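Local coordinates for DNA replication licensing factor MCM related protein (PDB 4ME3), which forms the N-terminal, zinc-binding part of an archaeal MCM protein that, as in other family members, probably binds single-stranded DNA and works as an ATP-driven replicative helicase, at residues A[128-133]-A[198-203]; A[226-231]-A[262-267]; A[142-147]-A[188-193]; A[152-157]-A[167-172]. All coordinates share one frame; numbering follows the deposited sequence.

Interaction 1 of 4, residues A[128-133]-A[198-203]; sequences GIVRKN and VEIQED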
loop_
_atom_site.group_PDB
_atom_site.type_symbol
_atom_site.label_atom_id
_atom_site.label_comp_id
_atom_site.label_asym_id
_atom_site.label_seq_id
_atom_site.Cartn_x
_atom_site.Cartn_y
_atom_site.Cartn_z
ATOM N N GLY A 128 9.068 -16.596 8.374
ATOM C CA GLY A 128 9.726 -17.563 7.521
ATOM C C GLY A 128 11.154 -17.186 7.196
ATOM O O GLY A 128 11.704 -16.235 7.746
ATOM N N ILE A 129 11.752 -17.954 6.293
ATOM C CA ILE A 129 13.116 -17.727 5.855
ATOM C C ILE A 129 13.093 -17.312 4.389
ATOM O O ILE A 129 12.425 -17.943 3.576
ATOM C CB ILE A 129 13.950 -19.012 5.999
ATOM C CG1 ILE A 129 13.871 -19.531 7.436
ATOM C CG2 ILE A 129 15.397 -18.756 5.584
ATOM C CD1 ILE A 129 14.486 -20.900 7.631
ATOM N N VAL A 130 13.807 -16.245 4.046
ATOM C CA VAL A 130 13.819 -15.772 2.669
ATOM C C VAL A 130 14.609 -16.746 1.788
ATOM O O VAL A 130 15.719 -17.150 2.137
ATOM C CB VAL A 130 14.424 -14.357 2.553
ATOM C CG1 VAL A 130 14.514 -13.934 1.100
ATOM C CG2 VAL A 130 13.600 -13.352 3.346
ATOM N N ARG A 131 14.023 -17.133 0.659
ATOM C CA ARG A 131 14.660 -18.089 -0.247
ATOM C C ARG A 131 15.045 -17.459 -1.581
ATOM O O ARG A 131 16.071 -17.808 -2.166
ATOM C CB ARG A 131 13.737 -19.285 -0.501
ATOM C CG ARG A 131 13.498 -20.156 0.717
ATOM C CD ARG A 131 14.806 -20.537 1.394
ATOM N NE ARG A 131 14.604 -21.508 2.465
ATOM C CZ ARG A 131 15.549 -21.894 3.316
ATOM N NH1 ARG A 131 16.771 -21.387 3.238
ATOM N NH2 ARG A 131 15.266 -22.785 4.256
ATOM N N LYS A 132 14.215 -16.539 -2.060
ATOM C CA LYS A 132 14.436 -15.898 -3.344
ATOM C C LYS A 132 13.983 -14.455 -3.295
ATOM O O LYS A 132 13.123 -14.095 -2.495
ATOM C CB LYS A 132 13.643 -16.608 -4.443
ATOM C CG LYS A 132 14.100 -18.017 -4.756
ATOM C CD LYS A 132 13.309 -18.603 -5.920
ATOM C CE LYS A 132 14.006 -18.379 -7.258
ATOM N NZ LYS A 132 14.176 -16.938 -7.607
ATOM N N ASN A 133 14.562 -13.630 -4.155
ATOM C CA ASN A 133 14.050 -12.284 -4.358
ATOM C C ASN A 133 14.251 -11.855 -5.800
ATOM O O ASN A 133 15.147 -12.347 -6.488
ATOM C CB ASN A 133 14.693 -11.292 -3.386
ATOM C CG ASN A 133 16.187 -11.147 -3.593
ATOM O OD1 ASN A 133 16.701 -11.361 -4.689
ATOM N ND2 ASN A 133 16.892 -10.774 -2.535
ATOM N N VAL A 198 9.578 -11.135 -2.845
ATOM C CA VAL A 198 10.423 -11.943 -1.989
ATOM C C VAL A 198 9.674 -13.210 -1.598
ATOM O O VAL A 198 8.588 -13.144 -1.023
ATOM C CB VAL A 198 10.801 -11.172 -0.709
ATOM C CG1 VAL A 198 11.712 -12.000 0.174
ATOM C CG2 VAL A 198 11.466 -9.841 -1.071
ATOM N N GLU A 199 10.246 -14.362 -1.917
ATOM C CA GLU A 199 9.632 -15.626 -1.526
ATOM C C GLU A 199 10.225 -16.117 -0.219
ATOM O O GLU A 199 11.440 -16.228 -0.090
ATOM C CB GLU A 199 9.824 -16.689 -2.608
ATOM C CG GLU A 199 9.246 -18.037 -2.215
ATOM C CD GLU A 199 9.381 -19.073 -3.308
ATOM O OE1 GLU A 199 8.352 -19.416 -3.929
ATOM O OE2 GLU A 199 10.511 -19.548 -3.540
ATOM N N ILE A 200 9.365 -16.403 0.756
ATOM C CA ILE A 200 9.819 -16.977 2.015
ATOM C C ILE A 200 9.290 -18.401 2.179
ATOM O O ILE A 200 8.305 -18.785 1.557
ATOM C CB ILE A 200 9.397 -16.129 3.234
ATOM C CG1 ILE A 200 7.874 -16.065 3.359
ATOM C CG2 ILE A 200 9.978 -14.724 3.128
ATOM C CD1 ILE A 200 7.408 -15.520 4.698
ATOM N N GLN A 201 9.956 -19.170 3.027
ATOM C CA GLN A 201 9.573 -20.552 3.272
ATOM C C GLN A 201 9.476 -20.810 4.767
ATOM O O GLN A 201 10.171 -20.178 5.559
ATOM C CB GLN A 201 10.603 -21.497 2.654
ATOM C CG GLN A 201 10.209 -22.957 2.717
ATOM C CD GLN A 201 11.200 -23.854 2.009
ATOM O OE1 GLN A 201 12.385 -23.532 1.910
ATOM N NE2 GLN A 201 10.718 -24.986 1.502
ATOM N N GLU A 202 8.614 -21.744 5.152
ATOM C CA GLU A 202 8.477 -22.109 6.552
ATOM C C GLU A 202 9.807 -22.628 7.076
ATOM O O GLU A 202 10.532 -23.318 6.362
ATOM C CB GLU A 202 7.401 -23.183 6.724
ATOM C CG GLU A 202 5.996 -22.704 6.412
ATOM C CD GLU A 202 4.946 -23.773 6.650
ATOM O OE1 GLU A 202 5.020 -24.830 5.993
ATOM O OE2 GLU A 202 4.052 -23.554 7.497
ATOM N N ASP A 203 10.122 -22.283 8.320
ATOM C CA ASP A 203 11.327 -22.771 8.975
ATOM C C ASP A 203 11.158 -24.254 9.292
ATOM O O ASP A 203 10.289 -24.621 10.079
ATOM C CB ASP A 203 11.577 -21.990 10.265
ATOM C CG ASP A 203 12.864 -22.399 10.958
ATOM O OD1 ASP A 203 13.396 -23.483 10.645
ATOM O OD2 ASP A 203 13.342 -21.634 11.822
HETATM O O HOH W 1 12.419 -24.345 4.730
#

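Interaction 2 of 4, residues A[226-231]-A[262-267]; sequences GLLYPG and INVRKD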
loop_
_atom_site.group_PDB
_atom_site.type_symbol
_atom_site.label_atom_id
_atom_site.label_comp_id
_atom_site.label_asym_id
_atom_site.label_seq_id
_atom_site.Cartn_x
_atom_site.Cartn_y
_atom_site.Cartn_z
ATOM N N GLY A 226 14.022 -3.863 -1.348
ATOM C CA GLY A 226 15.470 -3.941 -1.311
ATOM C C GLY A 226 16.048 -4.201 0.067
ATOM O O GLY A 226 17.211 -3.896 0.313
ATOM N N LEU A 227 15.245 -4.774 0.958
ATOM C CA LEU A 227 15.668 -5.008 2.337
ATOM C C LEU A 227 15.924 -6.480 2.649
ATOM O O LEU A 227 16.677 -6.796 3.568
ATOM C CB LEU A 227 14.613 -4.478 3.312
ATOM C CG LEU A 227 14.356 -2.969 3.302
ATOM C CD1 LEU A 227 13.270 -2.613 4.312
ATOM C CD2 LEU A 227 15.630 -2.200 3.590
ATOM N N LEU A 228 15.299 -7.377 1.891
ATOM C CA LEU A 228 15.327 -8.797 2.219
ATOM C C LEU A 228 16.182 -9.598 1.239
ATOM O O LEU A 228 16.105 -9.402 0.023
ATOM C CB LEU A 228 13.899 -9.351 2.266
ATOM C CG LEU A 228 12.957 -8.636 3.242
ATOM C CD1 LEU A 228 11.569 -9.274 3.245
ATOM C CD2 LEU A 228 13.541 -8.632 4.639
ATOM N N TYR A 229 16.993 -10.499 1.787
ATOM C CA TYR A 229 17.918 -11.311 1.006
ATOM C C TYR A 229 17.809 -12.780 1.409
ATOM O O TYR A 229 17.375 -13.096 2.519
ATOM C CB TYR A 229 19.358 -10.834 1.233
ATOM C CG TYR A 229 19.594 -9.377 0.908
ATOM C CD1 TYR A 229 19.394 -8.392 1.865
ATOM C CD2 TYR A 229 20.030 -8.988 -0.351
ATOM C CE1 TYR A 229 19.614 -7.057 1.574
ATOM C CE2 TYR A 229 20.252 -7.655 -0.653
ATOM C CZ TYR A 229 20.044 -6.695 0.314
ATOM O OH TYR A 229 20.264 -5.369 0.017
ATOM N N PRO A 230 18.209 -13.693 0.510
ATOM C CA PRO A 230 18.117 -15.121 0.833
ATOM C C PRO A 230 18.837 -15.491 2.126
ATOM O O PRO A 230 19.977 -15.084 2.342
ATOM C CB PRO A 230 18.782 -15.791 -0.372
ATOM C CG PRO A 230 18.539 -14.845 -1.493
ATOM C CD PRO A 230 18.618 -13.470 -0.889
ATOM N N GLY A 231 18.159 -16.257 2.976
ATOM C CA GLY A 231 18.702 -16.663 4.257
ATOM C C GLY A 231 18.170 -15.834 5.414
ATOM O O GLY A 231 18.236 -16.260 6.567
ATOM N N ILE A 262 3.228 -4.622 4.948
ATOM C CA ILE A 262 2.985 -3.344 5.610
ATOM C C ILE A 262 4.123 -3.012 6.569
ATOM O O ILE A 262 4.470 -1.845 6.758
ATOM C CB ILE A 262 1.653 -3.366 6.391
ATOM C CG1 ILE A 262 0.474 -3.532 5.431
ATOM C CG2 ILE A 262 1.494 -2.100 7.207
ATOM C CD1 ILE A 262 0.317 -2.405 4.435
ATOM N N ASN A 263 4.701 -4.048 7.174
ATOM C CA ASN A 263 5.791 -3.894 8.127
ATOM C C ASN A 263 6.679 -5.135 8.077
ATOM O O ASN A 263 6.185 -6.253 7.920
ATOM C CB ASN A 263 5.235 -3.688 9.540
ATOM C CG ASN A 263 6.308 -3.334 10.557
ATOM O OD1 ASN A 263 7.184 -2.510 10.298
ATOM N ND2 ASN A 263 6.237 -3.956 11.725
ATOM N N VAL A 264 7.987 -4.935 8.196
ATOM C CA VAL A 264 8.945 -6.033 8.102
ATOM C C VAL A 264 9.952 -5.962 9.243
ATOM O O VAL A 264 10.459 -4.884 9.567
ATOM C CB VAL A 264 9.712 -5.990 6.761
ATOM C CG1 VAL A 264 10.887 -6.952 6.777
ATOM C CG2 VAL A 264 8.773 -6.300 5.601
ATOM N N ARG A 265 10.233 -7.110 9.851
ATOM C CA ARG A 265 11.247 -7.205 10.903
ATOM C C ARG A 265 12.166 -8.388 10.634
ATOM O O ARG A 265 11.712 -9.437 10.185
ATOM C CB ARG A 265 10.595 -7.373 12.276
ATOM C CG ARG A 265 9.866 -6.141 12.779
ATOM C CD ARG A 265 10.832 -5.018 13.145
ATOM N NE ARG A 265 10.121 -3.855 13.670
ATOM C CZ ARG A 265 9.617 -2.875 12.923
ATOM N NH1 ARG A 265 9.742 -2.895 11.601
ATOM N NH2 ARG A 265 8.985 -1.865 13.502
ATOM N N LYS A 266 13.452 -8.212 10.920
ATOM C CA LYS A 266 14.449 -9.259 10.709
ATOM C C LYS A 266 15.176 -9.615 11.998
ATOM O O LYS A 266 15.238 -8.814 12.929
ATOM C CB LYS A 266 15.481 -8.809 9.673
ATOM C CG LYS A 266 14.945 -8.733 8.260
ATOM C CD LYS A 266 16.020 -9.094 7.251
ATOM C CE LYS A 266 16.922 -7.918 6.962
ATOM N NZ LYS A 266 18.048 -8.289 6.064
ATOM N N ASP A 267 15.734 -10.820 12.042
ATOM C CA ASP A 267 16.576 -11.231 13.161
ATOM C C ASP A 267 17.611 -12.246 12.686
ATOM O O ASP A 267 17.461 -12.843 11.621
ATOM C CB ASP A 267 15.726 -11.831 14.280
ATOM C CG ASP A 267 15.162 -13.187 13.917
ATOM O OD1 ASP A 267 14.203 -13.236 13.117
ATOM O OD2 ASP A 267 15.675 -14.201 14.435
HETATM O O HOH W 2 18.570 -5.886 5.121
#

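Interaction 3 of 4, residues A[142-147]-A[188-193]; sequences NAAFEC and NLSEFI. With ZN (zinc ion), chain B.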
loop_
_atom_site.group_PDB
_atom_site.type_symbol
_atom_site.label_atom_id
_atom_site.label_comp_id
_atom_site.label_asym_id
_atom_site.label_seq_id
_atom_site.Cartn_x
_atom_site.Cartn_y
_atom_site.Cartn_z
ATOM N N ASN A 142 1.572 6.916 -9.474
ATOM C CA ASN A 142 0.680 8.004 -9.852
ATOM C C ASN A 142 0.926 8.347 -11.313
ATOM O O ASN A 142 1.952 8.935 -11.657
ATOM C CB ASN A 142 0.892 9.228 -8.963
ATOM C CG ASN A 142 -0.278 10.191 -9.019
ATOM O OD1 ASN A 142 -1.387 9.815 -9.409
ATOM N ND2 ASN A 142 -0.041 11.436 -8.630
ATOM N N ALA A 143 -0.015 7.961 -12.167
ATOM C CA ALA A 143 0.170 8.057 -13.613
ATOM C C ALA A 143 -0.372 9.362 -14.176
ATOM O O ALA A 143 -1.527 9.716 -13.947
ATOM C CB ALA A 143 -0.497 6.883 -14.297
ATOM N N ALA A 144 0.466 10.060 -14.938
ATOM C CA ALA A 144 0.062 11.282 -15.623
ATOM C C ALA A 144 -0.536 10.953 -16.987
ATOM O O ALA A 144 0.094 10.276 -17.795
ATOM C CB ALA A 144 1.260 12.208 -15.791
ATOM N N PHE A 145 -1.746 11.443 -17.242
ATOM C CA PHE A 145 -2.405 11.246 -18.529
ATOM C C PHE A 145 -2.696 12.584 -19.198
ATOM O O PHE A 145 -3.295 13.471 -18.592
ATOM C CB PHE A 145 -3.709 10.467 -18.351
ATOM C CG PHE A 145 -3.512 9.014 -18.024
ATOM C CD1 PHE A 145 -3.331 8.084 -19.033
ATOM C CD2 PHE A 145 -3.512 8.579 -16.711
ATOM C CE1 PHE A 145 -3.152 6.746 -18.736
ATOM C CE2 PHE A 145 -3.336 7.243 -16.410
ATOM C CZ PHE A 145 -3.154 6.327 -17.425
ATOM N N GLU A 146 -2.280 12.725 -20.453
ATOM C CA GLU A 146 -2.488 13.970 -21.183
ATOM C C GLU A 146 -3.749 13.914 -22.039
ATOM O O GLU A 146 -3.927 13.001 -22.848
ATOM C CB GLU A 146 -1.273 14.288 -22.059
ATOM C CG GLU A 146 -1.448 15.534 -22.912
ATOM C CD GLU A 146 -0.208 15.874 -23.715
ATOM O OE1 GLU A 146 0.824 15.190 -23.546
ATOM O OE2 GLU A 146 -0.265 16.829 -24.519
ATOM N N CYS A 147 -4.621 14.901 -21.848
ATOM C CA CYS A 147 -5.886 14.981 -22.572
ATOM C C CYS A 147 -5.658 15.340 -24.036
ATOM O O CYS A 147 -4.942 16.290 -24.343
ATOM C CB CYS A 147 -6.793 16.031 -21.921
ATOM S SG CYS A 147 -8.342 16.329 -22.809
ATOM N N ASN A 188 7.315 10.160 -17.998
ATOM C CA ASN A 188 8.310 11.070 -17.443
ATOM C C ASN A 188 7.712 12.101 -16.484
ATOM O O ASN A 188 8.441 12.748 -15.736
ATOM C CB ASN A 188 9.089 11.763 -18.563
ATOM C CG ASN A 188 9.918 10.789 -19.379
ATOM O OD1 ASN A 188 10.142 9.652 -18.964
ATOM N ND2 ASN A 188 10.381 11.231 -20.543
ATOM N N LEU A 189 6.388 12.243 -16.504
ATOM C CA LEU A 189 5.694 13.152 -15.596
ATOM C C LEU A 189 4.951 12.383 -14.505
ATOM O O LEU A 189 4.201 12.966 -13.718
ATOM C CB LEU A 189 4.699 14.017 -16.370
ATOM C CG LEU A 189 5.305 14.986 -17.385
ATOM C CD1 LEU A 189 4.216 15.586 -18.251
ATOM C CD2 LEU A 189 6.088 16.077 -16.674
ATOM N N SER A 190 5.162 11.074 -14.469
ATOM C CA SER A 190 4.478 10.214 -13.519
ATOM C C SER A 190 5.400 9.869 -12.358
ATOM O O SER A 190 6.616 10.053 -12.439
ATOM C CB SER A 190 4.018 8.930 -14.213
ATOM O OG SER A 190 3.170 9.217 -15.314
ATOM N N GLU A 191 4.814 9.368 -11.278
ATOM C CA GLU A 191 5.592 8.913 -10.135
ATOM C C GLU A 191 5.656 7.394 -10.092
ATOM O O GLU A 191 4.635 6.719 -10.177
ATOM C CB GLU A 191 4.997 9.454 -8.835
ATOM C CG GLU A 191 5.306 10.922 -8.596
ATOM C CD GLU A 191 6.798 11.203 -8.597
ATOM O OE1 GLU A 191 7.493 10.719 -7.677
ATOM O OE2 GLU A 191 7.279 11.897 -9.522
ATOM N N PHE A 192 6.870 6.870 -9.966
ATOM C CA PHE A 192 7.092 5.437 -9.819
ATOM C C PHE A 192 7.572 5.113 -8.415
ATOM O O PHE A 192 8.170 5.958 -7.739
ATOM C CB PHE A 192 8.155 4.959 -10.806
ATOM C CG PHE A 192 7.773 5.135 -12.245
ATOM C CD1 PHE A 192 7.989 6.340 -12.886
ATOM C CD2 PHE A 192 7.209 4.094 -12.956
ATOM C CE1 PHE A 192 7.646 6.506 -14.210
ATOM C CE2 PHE A 192 6.865 4.252 -14.286
ATOM C CZ PHE A 192 7.083 5.463 -14.909
ATOM N N ILE A 193 7.326 3.881 -7.984
ATOM C CA ILE A 193 7.871 3.387 -6.730
ATOM C C ILE A 193 8.613 2.074 -6.961
ATOM O O ILE A 193 8.304 1.329 -7.895
ATOM C CB ILE A 193 6.770 3.163 -5.672
ATOM C CG1 ILE A 193 5.743 2.149 -6.178
ATOM C CG2 ILE A 193 6.095 4.478 -5.323
ATOM C CD1 ILE A 193 4.715 1.753 -5.136
HETATM ZN ZN ZN B . -8.996 17.986 -21.291
#

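Interaction 4 of 4, residues A[152-157]-A[167-172]; sequences GLTYVE and QVCDHC. With ZN (zinc ion), chain B.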
loop_
_atom_site.group_PDB
_atom_site.type_symbol
_atom_site.label_atom_id
_atom_site.label_comp_id
_atom_site.label_asym_id
_atom_site.label_seq_id
_atom_site.Cartn_x
_atom_site.Cartn_y
_atom_site.Cartn_z
ATOM N N GLY A 152 -4.169 18.988 -20.989
ATOM C CA GLY A 152 -3.944 19.072 -19.559
ATOM C C GLY A 152 -3.649 17.697 -18.993
ATOM O O GLY A 152 -3.863 16.688 -19.667
ATOM N N LEU A 153 -3.169 17.653 -17.756
ATOM C CA LEU A 153 -2.782 16.392 -17.133
ATOM C C LEU A 153 -3.768 15.937 -16.066
ATOM O O LEU A 153 -4.065 16.667 -15.123
ATOM C CB LEU A 153 -1.393 16.515 -16.512
ATOM C CG LEU A 153 -0.250 16.779 -17.489
ATOM C CD1 LEU A 153 1.040 17.015 -16.727
ATOM C CD2 LEU A 153 -0.098 15.619 -18.463
ATOM N N THR A 154 -4.264 14.716 -16.229
ATOM C CA THR A 154 -5.078 14.059 -15.220
ATOM C C THR A 154 -4.257 12.940 -14.600
ATOM O O THR A 154 -3.771 12.056 -15.307
ATOM C CB THR A 154 -6.348 13.453 -15.838
ATOM O OG1 THR A 154 -7.176 14.499 -16.358
ATOM C CG2 THR A 154 -7.136 12.651 -14.804
ATOM N N TYR A 155 -4.093 12.977 -13.285
ATOM C CA TYR A 155 -3.335 11.944 -12.596
ATOM C C TYR A 155 -4.266 10.873 -12.043
ATOM O O TYR A 155 -5.312 11.179 -11.477
ATOM C CB TYR A 155 -2.488 12.554 -11.477
ATOM C CG TYR A 155 -1.195 13.172 -11.966
ATOM C CD1 TYR A 155 -1.162 14.476 -12.443
ATOM C CD2 TYR A 155 -0.010 12.448 -11.956
ATOM C CE1 TYR A 155 0.016 15.042 -12.895
ATOM C CE2 TYR A 155 1.174 13.007 -12.404
ATOM C CZ TYR A 155 1.180 14.306 -12.872
ATOM O OH TYR A 155 2.356 14.864 -13.320
ATOM N N VAL A 156 -3.884 9.614 -12.226
ATOM C CA VAL A 156 -4.667 8.493 -11.720
ATOM C C VAL A 156 -3.772 7.554 -10.926
ATOM O O VAL A 156 -2.772 7.055 -11.440
ATOM C CB VAL A 156 -5.320 7.698 -12.862
ATOM C CG1 VAL A 156 -6.176 6.566 -12.299
ATOM C CG2 VAL A 156 -6.153 8.613 -13.743
ATOM N N GLU A 157 -4.134 7.317 -9.669
ATOM C CA GLU A 157 -3.393 6.384 -8.832
ATOM C C GLU A 157 -3.547 4.970 -9.376
ATOM O O GLU A 157 -4.637 4.569 -9.787
ATOM C CB GLU A 157 -3.890 6.441 -7.387
ATOM C CG GLU A 157 -3.125 5.529 -6.444
ATOM C CD GLU A 157 -3.701 5.517 -5.043
ATOM O OE1 GLU A 157 -4.616 6.320 -4.768
ATOM O OE2 GLU A 157 -3.245 4.701 -4.215
ATOM N N GLN A 167 -11.390 8.407 -17.305
ATOM C CA GLN A 167 -12.528 8.470 -18.211
ATOM C C GLN A 167 -12.821 9.920 -18.580
ATOM O O GLN A 167 -13.148 10.227 -19.727
ATOM C CB GLN A 167 -13.760 7.850 -17.556
ATOM C CG GLN A 167 -14.797 7.355 -18.548
ATOM C CD GLN A 167 -14.391 6.055 -19.217
ATOM O OE1 GLN A 167 -14.349 5.961 -20.444
ATOM N NE2 GLN A 167 -14.099 5.040 -18.409
ATOM N N VAL A 168 -12.695 10.806 -17.597
ATOM C CA VAL A 168 -12.978 12.225 -17.785
ATOM C C VAL A 168 -11.751 13.069 -17.451
ATOM O O VAL A 168 -11.002 12.752 -16.525
ATOM C CB VAL A 168 -14.160 12.675 -16.898
ATOM C CG1 VAL A 168 -13.909 12.310 -15.445
ATOM C CG2 VAL A 168 -14.407 14.171 -17.042
ATOM N N CYS A 169 -11.552 14.144 -18.207
ATOM C CA CYS A 169 -10.418 15.037 -18.000
ATOM C C CYS A 169 -10.651 15.944 -16.792
ATOM O O CYS A 169 -11.710 16.555 -16.663
ATOM C CB CYS A 169 -10.177 15.883 -19.257
ATOM S SG CYS A 169 -8.840 17.103 -19.117
ATOM N N ASP A 170 -9.659 16.027 -15.909
ATOM C CA ASP A 170 -9.763 16.862 -14.714
ATOM C C ASP A 170 -9.687 18.350 -15.035
ATOM O O ASP A 170 -10.012 19.184 -14.189
ATOM C CB ASP A 170 -8.656 16.516 -13.712
ATOM C CG ASP A 170 -8.972 15.281 -12.891
ATOM O OD1 ASP A 170 -10.136 14.826 -12.909
ATOM O OD2 ASP A 170 -8.053 14.769 -12.219
ATOM N N HIS A 171 -9.258 18.685 -16.248
ATOM C CA HIS A 171 -9.033 20.083 -16.603
ATOM C C HIS A 171 -10.126 20.677 -17.491
ATOM O O HIS A 171 -10.478 21.845 -17.334
ATOM C CB HIS A 171 -7.665 20.248 -17.271
ATOM C CG HIS A 171 -6.513 20.068 -16.331
ATOM N ND1 HIS A 171 -6.051 21.083 -15.520
ATOM C CD2 HIS A 171 -5.736 18.992 -16.068
ATOM C CE1 HIS A 171 -5.036 20.639 -14.800
ATOM N NE2 HIS A 171 -4.825 19.373 -15.112
ATOM N N CYS A 172 -10.660 19.888 -18.420
ATOM C CA CYS A 172 -11.671 20.401 -19.347
ATOM C C CYS A 172 -13.031 19.708 -19.215
ATOM O O CYS A 172 -14.022 20.176 -19.769
ATOM C CB CYS A 172 -11.169 20.313 -20.792
ATOM S SG CYS A 172 -11.209 18.664 -21.522
HETATM ZN ZN ZN B . -8.996 17.986 -21.291
HETATM O O HOH W 3 -5.354 15.363 -12.022
#

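Interaction 1 of 4, residues A[128-133]-A[198-203]
R131 and K132 both face E199 across two antiparallel strands, and this two-against-one register is the evidence for a classic beta bulge. The E199 carbonyl serves both residues: R131 N lies 2.8 Å from E199 O on an almost straight bond (175° at the hydrogen), whereas K132 N makes only a weak one at 3.4 Å. Regular pairing resumes on either side, with I129 opposite Q201 and N133 opposite V198. The R131 side chain can be followed outward. Its CB sits 3.8 Å from E199 O, and CG packs at 3.7 Å on Q201 CB. A bend at chi2 (-50°) turns CD past Q201 OE1, and NE then donates to that oxygen at 3.1 Å, with guanidinium and amide planes 82° apart. Beyond it, NH2 donates a hydrogen bond to a water 3.3 Å away, which in turn donates to E202 O. One face of the guanidinium is covered by I129 CG2, near its rim. On the other face of the sheet V130 CG1 meets V198 CG1 at 3.5 Å, and V130 CG2 meets I200 CG2. The pair lies inside the beta sheet of the OB domain: strand 215-221 continues it beyond V198 and I200, with R215 holding the E199 carboxylate in a salt bridge, while strand 233-247 flanks the other edge, where G128 bonds to V234, and I200 packs on the same valine across the face it shares with V130.

Interaction 2 of 4, residues A[226-231]-A[262-267]
In the OB-fold part of the chain, the loop 226-231 that leads into strand 233-247 is tied to strand 263-267 through side chains, with L228 packing on V264 and K266, and K266 bonding to L227. No backbone pairing joins the two segments, whose nearest CA atoms are more than 8 Å apart. The apolar half rests on one methyl: L228 CD2 approaches V264 CG1 tip to tip at 3.8 Å, and it also lies 3.6 Å from K266 CD, where the leucine and the lysine chain slide past each other in opposite directions. L228 and K266 both pack on V234 of strand 233-247, the strand that follows the loop and pairs with 263-267. The lysine chain is bent twice: after CD, chi3 of -82° turns CE aside, and CE stands 3.6 Å from L227 O. NZ then donates to that oxygen at 3.2 Å, nearly in line with the carbonyl bond (C=O...N angle 164°). The main polar partner of the ammonium lies outside the two segments, N232 OD1, which also accepts from Y229 N, so one asparagine serves loop and lysine alike. Relative to the Y229 ring, NZ lies at the edge, 4.4 Å from CD1, a placement unlike a cation-pi stack. A water closes the triangle, donating to L227 O at 2.6 Å and accepting from K266 NZ at 2.6 Å.

Interaction 3 of 4, residues A[142-147]-A[188-193]
At the base of the zinc-binding subdomain, N142 and E191 form an antiparallel hydrogen-bonded pair between strands 123-147 and 191-201. Both bonds are present: N142 N to E191 O at 3.1 Å and E191 N to N142 O at 2.9 Å. On the cysteine side of this pair the chains diverge, and a side chain takes over from the backbone. S190 OG, set beside its own backbone N by chi1 of -58°, accepts the A144 N-H at 2.9 Å on an essentially straight line (177°). The same hydroxyl is hydrogen-bonded to R186 O, so two backbone groups fix its rotation, and S190 CB sits 3.3 Å from N142 O. An alanine in place of S190 would probably leave the buried A144 N-H without this acceptor and R186 O without its hydroxyl partner. Next to it A144 CB packs on L189 CB at 3.9 Å. The carboxylate of E191 leads away to a salt bridge with R92, and N142 ND2 binds R92 O. Farther along the strand, C147 SG bonds the zinc ion at 2.3 Å and, with C150, C169 and C172, completes the Cys4 site typical of the two-CxxC zinc ribbon inserted in the OB domain of MCM proteins.

Interaction 4 of 4, residues A[152-157]-A[167-172]
C169 SG, 4.1 Å from T154 OG1 across the contact, is gripped by three groups: it bonds the zinc ion at 2.4 Å and accepts the backbone N-H of H171 at 3.3 Å and of C172 at 3.4 Å. Two N-H donors turned onto the first sulphur of a CxxC pair are the mark of a zinc knuckle, and they would be expected to ease the negative charge on the thiolate. The loop that carries this knuckle is fastened to strand 153-157 mainly by T154. With chi1 at -64°, OG1 lies beside the threonine's own N and accepts the D170 N-H at 2.9 Å, on a line that is practically straight (179°). The other branch, CG2, meets D170 OD2 at 3.5 Å, the two side chains crossing at about a right angle. An alanine here would probably leave the D170 N-H without its acceptor and open a gap against the aspartate, setting the knuckle loop freer to shift. D170 OD2 also accepts a hydrogen bond from a water at 2.8 Å, and that water accepts one from Y155 N. At the strand's start H171 NE2 donates weakly to L153 O, short at 2.8 Å but bent to 121°, and the imidazole passes so close to G152 that a CB there would clash with H171 CG. Strand 153-157 pairs in turn with strand 123-147, T154 with F145 and V156 with A143, while the knuckle loop leads on toward helix 176-179.

The four contacts fall into two groups in one curled sheet. Interactions 1 and 2 have centres 10 Å apart and touch directly, V130 O with G231 N at 2.7 Å and N133 ND2 with L228 O at 3.0 Å. Interactions 3 and 4, centred 11 Å apart, share the zinc ion and meet where Y155 OH lies 2.7 Å from L189 O and F145 O 2.8 Å from T154 N. Strands 123-147 and 191-201 span both groups: interaction 1 uses one end of the pair and interaction 3 the other, their centres 33 Å apart. Along the chain, interaction 4 is nested inside interaction 3, and interaction 3 inside interaction 1, as expected for a zinc module inserted into an OB fold.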